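Local coordinates for protein DNA polymerase III subunit delta (Bacillus subtilis, PDB 3ZH9) that probably acts as the delta subunit of the bacterial complex that spends ATP to load the beta sliding ring onto primed DNA, serving as the wrench that opens it, at residues 33-38 with 114-119; 57-62 with 78-83; 122-127 with 138-143. All coordinates share one frame; numbering follows the deposited sequence.

Interaction 1. Residues 33-38 with 114-119; sequences SRIRQT and VFVLLA
Ile35 meets Val114 and Val116 in a wholly apolar helix-on-sheet contact, where helix 25-39 lies over strand 113-119, an interior strand of the five-stranded parallel sheet. The contact is small and buried, and within these two segments Ile35 alone carries the helix side; Val39, Leu28 and Val32 of the same helix continue the interface on Val114 and Leu118. The two ends of Ile35 divide the work: its methyl branch CG2 comes to 4.1 Å from Val114 CG1, while the far end of the longer branch, CD1, lies 4.2 Å from Val116 CG1. With CG2 anti to the backbone N and CG1 beside it, the torsion (chi1 -72°) sets CG2 against Val114 and the extended CG1-CD1 arm against Val116, one strand repeat further along. The Ile35 and Val114 side chains cross obliquely, and no hydrogen bond joins the segments. Leu77 of strand 76-81 and Leu9 of helix 2-10 also touch Ile35, which extends the apolar layer beyond the pair. On the helix, Thr38 OG1 turns back to donate to Arg34 O at 2.7 Å, a bond that ties its hydroxyl to the preceding turn. A helix packed by apolar side chains on a parallel sheet with helices on both faces is the arrangement of the three-layer alpha/beta fold of P-loop NTPase-like domains, the clan to which this part of the delta subunit belongs.

Interaction 2. Residues 57-62 with 78-83; sequences DPLDQA and VIVKNP
Val80 meets the first turn of helix 59-66 through both of its methyl groups, closely at Ala62 and loosely at Leu59. On the close side Val80 CG2 rests 3.7 Å from Ala62 CB, a methyl against a methyl. The nearest pair of CA atoms is that of Ala62 and Val78, 7.0 Å apart, consistent with a close approach of the helix at alanine. Val78 adds a different kind of touch, its CG1 lying 3.8 Å from the carbonyl oxygen Ala62 O, a methyl brushing a backbone atom. No hydrogen bond crosses between the segments. Because Val80 CG1 stands anti to the backbone N (chi1 179°), the other methyl, CG2, falls beside that nitrogen, and the fork reaches two helix residues at once. Helix 59-66 is the connecting helix of a beta-alpha-beta crossover: the chain leaves strand 49-53, climbs through this helix and returns in the neighbouring parallel strand 76-81, so the contact packs the crossover helix onto the strand that follows it. Phe52 of strand 49-53 also meets Ala62, while Phe115 and Leu117 of strand 113-119 also touch Val80. Toward the start of the helix the fit slackens. Leu59 CD1 approaches Val80 CG1 no nearer than 4.4 Å, and Pro58, at the N-cap position, is exposed. Asp60 and Gln61 face solvent on the outer side of the helix, where Gln61 NE2 makes a weak hydrogen bond to Asp65 OD1.

Interaction 3. Residues 122-127 with 138-143; sequences EKLDER and AFMMEA
Between Glu122 and Glu142, where the two backbones come closest, the CA atoms remain 8.5 Å apart, so an irregular loop and strand 139-142 meet through side chains and a water. Leu124 and Met140 reach toward each other tip to tip, Leu124 CD1 lying 3.9 Å from the terminal methyl Met140 CE. Met140 is folded at both chi2 (-68°) and chi3 (-57°), which places the methyl beyond the sulfur on the leucine's side. The polar half of the contact is bridged: one water donates to the carbonyl Glu122 O at 2.8 Å and to the carboxylate Glu142 OE2 at 2.7 Å, linking two acceptors that lie 4.3 Å apart. Further along the loop, Asp125 OD1 accepts from Arg127 N at 2.9 Å, the donor lying above the carboxylate plane, in an Asx turn. The same carboxylate forms a salt bridge from OD2 to Arg127 NH2 (2.8 Å), while OD1 also sits over one face of the guanidinium, so Arg127 is curled back onto the turn. Strand 139-142 borders strand 17-21 as an outermost strand of the sheet, and the sheet's strand order, 5-1-4-3-2, is that of the AAA+ type of P-loop NTPase fold.

Overall arrangement
All three interactions gather on one parallel sheet. Interactions 1 and 2 have centres about 13 Å apart and share neighbouring strands: Val116 O and Val80 N, 2.9 Å apart, probably form one of the hydrogen bonds joining them. Their helices cover opposite faces, 25-39 on the face of Val114 and Val116, 59-66 on the face of Val78 and Val80, and interaction 2 is nested within the loop that interaction 1 closes. Interaction 3 follows in series; its loop is the continuation of strand 113-119, and its centre lies about 16 Å from that of interaction 1 and about 17 Å from that of interaction 2. A glycerol, probably from crystallisation, lies about 5 Å from the Glu122 side chain.

Interaction 1. Residues 33-38 with 114-119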
# COMPACT_ATOMS: atom_id res chain seq x y z
N SER A 33 11.69 3.29 -8.58
CA SER A 33 11.62 4.47 -9.41
C SER A 33 12.77 5.45 -9.10
O SER A 33 13.38 6.02 -10.01
CB SER A 33 10.26 5.16 -9.23
OG SER A 33 10.15 6.28 -10.09
N ARG A 34 13.07 5.64 -7.82
CA ARG A 34 14.17 6.52 -7.44
C ARG A 34 15.51 5.94 -7.90
O ARG A 34 16.44 6.67 -8.23
CB ARG A 34 14.18 6.79 -5.94
CG ARG A 34 13.14 7.84 -5.50
CD ARG A 34 12.86 7.76 -3.99
NE ARG A 34 11.77 8.65 -3.60
CZ ARG A 34 11.91 9.79 -2.93
NH1 ARG A 34 13.11 10.20 -2.56
NH2 ARG A 34 10.83 10.51 -2.63
N ILE A 35 15.61 4.62 -7.92
CA ILE A 35 16.89 4.03 -8.32
C ILE A 35 17.06 4.23 -9.82
O ILE A 35 18.15 4.52 -10.28
CB ILE A 35 17.00 2.55 -7.97
CG1 ILE A 35 17.17 2.37 -6.45
CG2 ILE A 35 18.19 1.92 -8.71
CD1 ILE A 35 16.96 0.92 -5.98
N ARG A 36 15.96 4.08 -10.55
CA ARG A 36 15.93 4.29 -12.00
C ARG A 36 16.31 5.72 -12.36
O ARG A 36 17.16 5.95 -13.22
CB ARG A 36 14.54 3.95 -12.54
CG ARG A 36 14.39 4.07 -14.04
CD ARG A 36 12.93 3.88 -14.43
NE ARG A 36 12.32 2.78 -13.68
CZ ARG A 36 11.04 2.42 -13.79
NH1 ARG A 36 10.24 3.06 -14.63
NH2 ARG A 36 10.58 1.41 -13.06
N GLN A 37 15.66 6.68 -11.71
CA GLN A 37 15.97 8.10 -11.91
C GLN A 37 17.44 8.38 -11.61
O GLN A 37 18.03 9.31 -12.16
CB GLN A 37 15.10 8.97 -10.99
CG GLN A 37 13.66 9.07 -11.44
CD GLN A 37 12.72 9.68 -10.40
OE1 GLN A 37 13.14 10.06 -9.30
NE2 GLN A 37 11.44 9.77 -10.75
N THR A 38 18.02 7.58 -10.73
CA THR A 38 19.43 7.75 -10.39
C THR A 38 20.39 7.16 -11.45
O THR A 38 21.39 7.79 -11.79
CB THR A 38 19.77 7.17 -8.99
OG1 THR A 38 18.87 7.71 -8.01
CG2 THR A 38 21.18 7.53 -8.60
N VAL A 114 23.60 -2.01 -11.72
CA VAL A 114 22.81 -2.03 -10.49
C VAL A 114 21.72 -3.10 -10.64
O VAL A 114 20.82 -2.99 -11.48
CB VAL A 114 22.19 -0.65 -10.18
CG1 VAL A 114 21.34 -0.72 -8.89
CG2 VAL A 114 23.30 0.42 -10.10
N PHE A 115 21.82 -4.13 -9.81
CA PHE A 115 20.94 -5.30 -9.86
C PHE A 115 19.96 -5.24 -8.68
O PHE A 115 20.37 -5.28 -7.51
CB PHE A 115 21.81 -6.56 -9.75
CG PHE A 115 21.08 -7.84 -10.05
CD1 PHE A 115 20.41 -8.53 -9.03
CD2 PHE A 115 21.10 -8.39 -11.34
CE1 PHE A 115 19.75 -9.73 -9.30
CE2 PHE A 115 20.44 -9.58 -11.61
CZ PHE A 115 19.77 -10.25 -10.59
N VAL A 116 18.67 -5.14 -8.98
CA VAL A 116 17.65 -5.06 -7.93
C VAL A 116 16.70 -6.26 -7.93
O VAL A 116 16.01 -6.54 -8.91
CB VAL A 116 16.85 -3.75 -8.02
CG1 VAL A 116 17.77 -2.57 -8.26
CG2 VAL A 116 15.85 -3.83 -9.13
N LEU A 117 16.71 -6.99 -6.82
CA LEU A 117 15.69 -8.00 -6.57
C LEU A 117 14.50 -7.33 -5.90
O LEU A 117 14.64 -6.73 -4.83
CB LEU A 117 16.22 -9.08 -5.63
CG LEU A 117 16.98 -10.19 -6.32
CD1 LEU A 117 17.73 -11.02 -5.29
CD2 LEU A 117 15.99 -11.04 -7.12
N LEU A 118 13.34 -7.44 -6.53
CA LEU A 118 12.11 -6.94 -5.95
C LEU A 118 11.28 -8.15 -5.50
O LEU A 118 10.77 -8.90 -6.34
CB LEU A 118 11.37 -6.08 -6.97
CG LEU A 118 10.16 -5.31 -6.45
CD1 LEU A 118 10.51 -4.59 -5.17
CD2 LEU A 118 9.67 -4.33 -7.51
N ALA A 119 11.19 -8.35 -4.19
CA ALA A 119 10.59 -9.56 -3.63
C ALA A 119 9.46 -9.19 -2.68
O ALA A 119 9.69 -9.00 -1.50
CB ALA A 119 11.64 -10.37 -2.89

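Interaction 2. Residues 57-62 with 78-83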
# COMPACT_ATOMS: atom_id res chain seq x y z
N ASP A 57 9.95 -15.46 -16.57
CA ASP A 57 11.22 -15.23 -17.28
C ASP A 57 12.35 -16.01 -16.65
O ASP A 57 12.33 -16.27 -15.45
CB ASP A 57 11.58 -13.74 -17.27
CG ASP A 57 10.49 -12.88 -17.87
OD1 ASP A 57 9.74 -13.39 -18.72
OD2 ASP A 57 10.40 -11.69 -17.48
N PRO A 58 13.35 -16.39 -17.47
CA PRO A 58 14.53 -17.13 -17.00
C PRO A 58 15.52 -16.25 -16.23
O PRO A 58 15.85 -15.14 -16.65
CB PRO A 58 15.15 -17.65 -18.29
CG PRO A 58 14.73 -16.67 -19.33
CD PRO A 58 13.35 -16.21 -18.93
N LEU A 59 16.00 -16.77 -15.11
CA LEU A 59 16.97 -16.05 -14.30
C LEU A 59 18.26 -15.81 -15.07
O LEU A 59 18.90 -14.78 -14.92
CB LEU A 59 17.24 -16.83 -13.00
CG LEU A 59 18.14 -16.15 -11.98
CD1 LEU A 59 17.58 -14.80 -11.60
CD2 LEU A 59 18.30 -17.03 -10.74
N ASP A 60 18.64 -16.77 -15.90
CA ASP A 60 19.91 -16.68 -16.61
C ASP A 60 19.99 -15.47 -17.54
O ASP A 60 21.07 -14.91 -17.75
CB ASP A 60 20.23 -17.98 -17.36
CG ASP A 60 19.10 -18.42 -18.28
OD1 ASP A 60 17.97 -18.60 -17.78
OD2 ASP A 60 19.35 -18.60 -19.50
N GLN A 61 18.85 -15.06 -18.10
CA GLN A 61 18.85 -13.93 -19.02
C GLN A 61 19.05 -12.63 -18.25
O GLN A 61 19.74 -11.72 -18.72
CB GLN A 61 17.55 -13.90 -19.84
CG GLN A 61 17.59 -12.92 -21.01
CD GLN A 61 18.74 -13.18 -21.99
OE1 GLN A 61 18.58 -13.91 -22.97
NE2 GLN A 61 19.90 -12.57 -21.72
N ALA A 62 18.44 -12.55 -17.07
CA ALA A 62 18.64 -11.43 -16.16
C ALA A 62 20.11 -11.31 -15.79
O ALA A 62 20.68 -10.22 -15.83
CB ALA A 62 17.79 -11.59 -14.91
N VAL A 78 19.21 -3.48 -13.82
CA VAL A 78 18.55 -4.75 -14.09
C VAL A 78 17.62 -5.06 -12.94
O VAL A 78 18.05 -5.18 -11.79
CB VAL A 78 19.55 -5.91 -14.27
CG1 VAL A 78 18.80 -7.25 -14.30
CG2 VAL A 78 20.40 -5.74 -15.55
N ILE A 79 16.33 -5.18 -13.25
CA ILE A 79 15.32 -5.43 -12.23
C ILE A 79 14.76 -6.84 -12.37
O ILE A 79 14.38 -7.27 -13.47
CB ILE A 79 14.21 -4.38 -12.31
CG1 ILE A 79 14.80 -2.98 -12.11
CG2 ILE A 79 13.11 -4.66 -11.30
CD1 ILE A 79 13.82 -1.88 -12.37
N VAL A 80 14.74 -7.55 -11.26
CA VAL A 80 14.31 -8.94 -11.23
C VAL A 80 13.21 -9.11 -10.20
O VAL A 80 13.47 -9.13 -8.99
CB VAL A 80 15.48 -9.87 -10.89
CG1 VAL A 80 15.02 -11.30 -10.83
CG2 VAL A 80 16.57 -9.73 -11.93
N LYS A 81 11.97 -9.22 -10.67
CA LYS A 81 10.82 -9.34 -9.78
C LYS A 81 10.48 -10.78 -9.40
O LYS A 81 10.70 -11.71 -10.18
CB LYS A 81 9.58 -8.69 -10.40
CG LYS A 81 9.73 -7.23 -10.77
CD LYS A 81 8.47 -6.73 -11.46
CE LYS A 81 8.60 -5.30 -11.95
NZ LYS A 81 7.53 -4.97 -12.93
N ASN A 82 9.93 -10.94 -8.19
CA ASN A 82 9.30 -12.19 -7.74
C ASN A 82 10.20 -13.42 -7.59
O ASN A 82 9.92 -14.46 -8.19
CB ASN A 82 8.11 -12.56 -8.62
CG ASN A 82 7.09 -11.44 -8.71
OD1 ASN A 82 6.50 -11.22 -9.77
ND2 ASN A 82 6.88 -10.73 -7.61
N PRO A 83 11.27 -13.31 -6.79
CA PRO A 83 12.07 -14.49 -6.44
C PRO A 83 11.37 -15.33 -5.38
O PRO A 83 11.80 -15.35 -4.23
CB PRO A 83 13.37 -13.87 -5.90
CG PRO A 83 12.97 -12.54 -5.39
CD PRO A 83 11.86 -12.06 -6.28

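Interaction 3. Residues 122-127 with 138-143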
# COMPACT_ATOMS: atom_id res chain seq x y z
N GLU A 122 6.54 -10.92 2.80
CA GLU A 122 6.72 -10.37 4.14
C GLU A 122 8.06 -10.79 4.71
O GLU A 122 8.69 -10.06 5.48
CB GLU A 122 5.62 -10.86 5.08
CG GLU A 122 4.26 -10.25 4.85
CD GLU A 122 3.27 -10.66 5.94
OE1 GLU A 122 3.72 -11.03 7.05
OE2 GLU A 122 2.04 -10.62 5.67
N LYS A 123 8.48 -11.99 4.34
CA LYS A 123 9.57 -12.67 5.00
C LYS A 123 10.30 -13.53 4.00
O LYS A 123 9.68 -14.15 3.12
CB LYS A 123 9.01 -13.54 6.13
CG LYS A 123 10.02 -14.45 6.81
CD LYS A 123 9.31 -15.39 7.79
N LEU A 124 11.62 -13.57 4.11
CA LEU A 124 12.42 -14.45 3.29
C LEU A 124 12.89 -15.60 4.18
O LEU A 124 13.08 -15.41 5.38
CB LEU A 124 13.61 -13.69 2.71
CG LEU A 124 13.33 -12.33 2.05
CD1 LEU A 124 14.64 -11.68 1.55
CD2 LEU A 124 12.32 -12.45 0.91
N ASP A 125 13.07 -16.78 3.61
CA ASP A 125 13.49 -17.93 4.40
C ASP A 125 14.96 -17.79 4.74
O ASP A 125 15.82 -17.89 3.87
CB ASP A 125 13.23 -19.23 3.62
CG ASP A 125 13.45 -20.48 4.47
OD1 ASP A 125 14.07 -20.40 5.56
OD2 ASP A 125 12.99 -21.56 4.04
N GLU A 126 15.24 -17.57 6.02
CA GLU A 126 16.60 -17.36 6.49
C GLU A 126 17.46 -18.61 6.36
O GLU A 126 18.69 -18.53 6.38
CB GLU A 126 16.56 -16.88 7.94
CG GLU A 126 16.19 -15.41 8.09
N ARG A 127 16.83 -19.77 6.22
CA ARG A 127 17.57 -21.02 6.12
C ARG A 127 18.18 -21.23 4.73
O ARG A 127 19.14 -21.99 4.58
CB ARG A 127 16.68 -22.19 6.53
CG ARG A 127 15.98 -21.99 7.87
CD ARG A 127 14.99 -23.10 8.16
NE ARG A 127 13.98 -23.22 7.11
CZ ARG A 127 12.73 -22.75 7.21
NH1 ARG A 127 12.33 -22.14 8.32
NH2 ARG A 127 11.88 -22.92 6.20
N ALA A 138 23.85 -8.03 -0.51
CA ALA A 138 22.88 -7.06 -1.01
C ALA A 138 22.57 -5.98 0.03
O ALA A 138 22.66 -6.23 1.23
CB ALA A 138 21.60 -7.76 -1.45
N PHE A 139 22.23 -4.79 -0.44
CA PHE A 139 21.60 -3.75 0.38
C PHE A 139 20.15 -4.16 0.56
O PHE A 139 19.34 -4.05 -0.37
CB PHE A 139 21.68 -2.38 -0.31
CG PHE A 139 21.35 -1.19 0.59
CD1 PHE A 139 20.45 -1.31 1.65
CD2 PHE A 139 21.94 0.06 0.37
CE1 PHE A 139 20.16 -0.20 2.48
CE2 PHE A 139 21.66 1.17 1.19
CZ PHE A 139 20.77 1.03 2.24
N MET A 140 19.82 -4.63 1.76
CA MET A 140 18.47 -5.12 2.07
C MET A 140 17.63 -3.92 2.47
O MET A 140 18.09 -3.05 3.19
CB MET A 140 18.51 -6.10 3.25
CG MET A 140 19.45 -7.30 3.09
SD MET A 140 18.94 -8.48 1.81
CE MET A 140 17.28 -8.94 2.33
N MET A 141 16.39 -3.88 2.00
CA MET A 141 15.47 -2.84 2.42
C MET A 141 14.10 -3.46 2.58
O MET A 141 13.54 -4.06 1.66
CB MET A 141 15.41 -1.73 1.38
CG MET A 141 14.58 -0.54 1.82
SD MET A 141 13.87 0.36 0.42
CE MET A 141 12.52 -0.70 -0.13
N GLU A 142 13.55 -3.32 3.77
CA GLU A 142 12.22 -3.86 4.00
C GLU A 142 11.18 -2.76 3.92
O GLU A 142 11.29 -1.75 4.61
CB GLU A 142 12.15 -4.51 5.38
CG GLU A 142 10.78 -5.00 5.71
CD GLU A 142 10.70 -5.49 7.14
OE1 GLU A 142 11.36 -4.88 8.00
OE2 GLU A 142 9.97 -6.47 7.38
N ALA A 143 10.16 -2.95 3.08
CA ALA A 143 9.00 -2.06 3.07
C ALA A 143 7.79 -2.77 3.67
O ALA A 143 6.95 -3.32 2.95
CB ALA A 143 8.68 -1.59 1.66
O HOH W 1 7.92 -7.46 5.95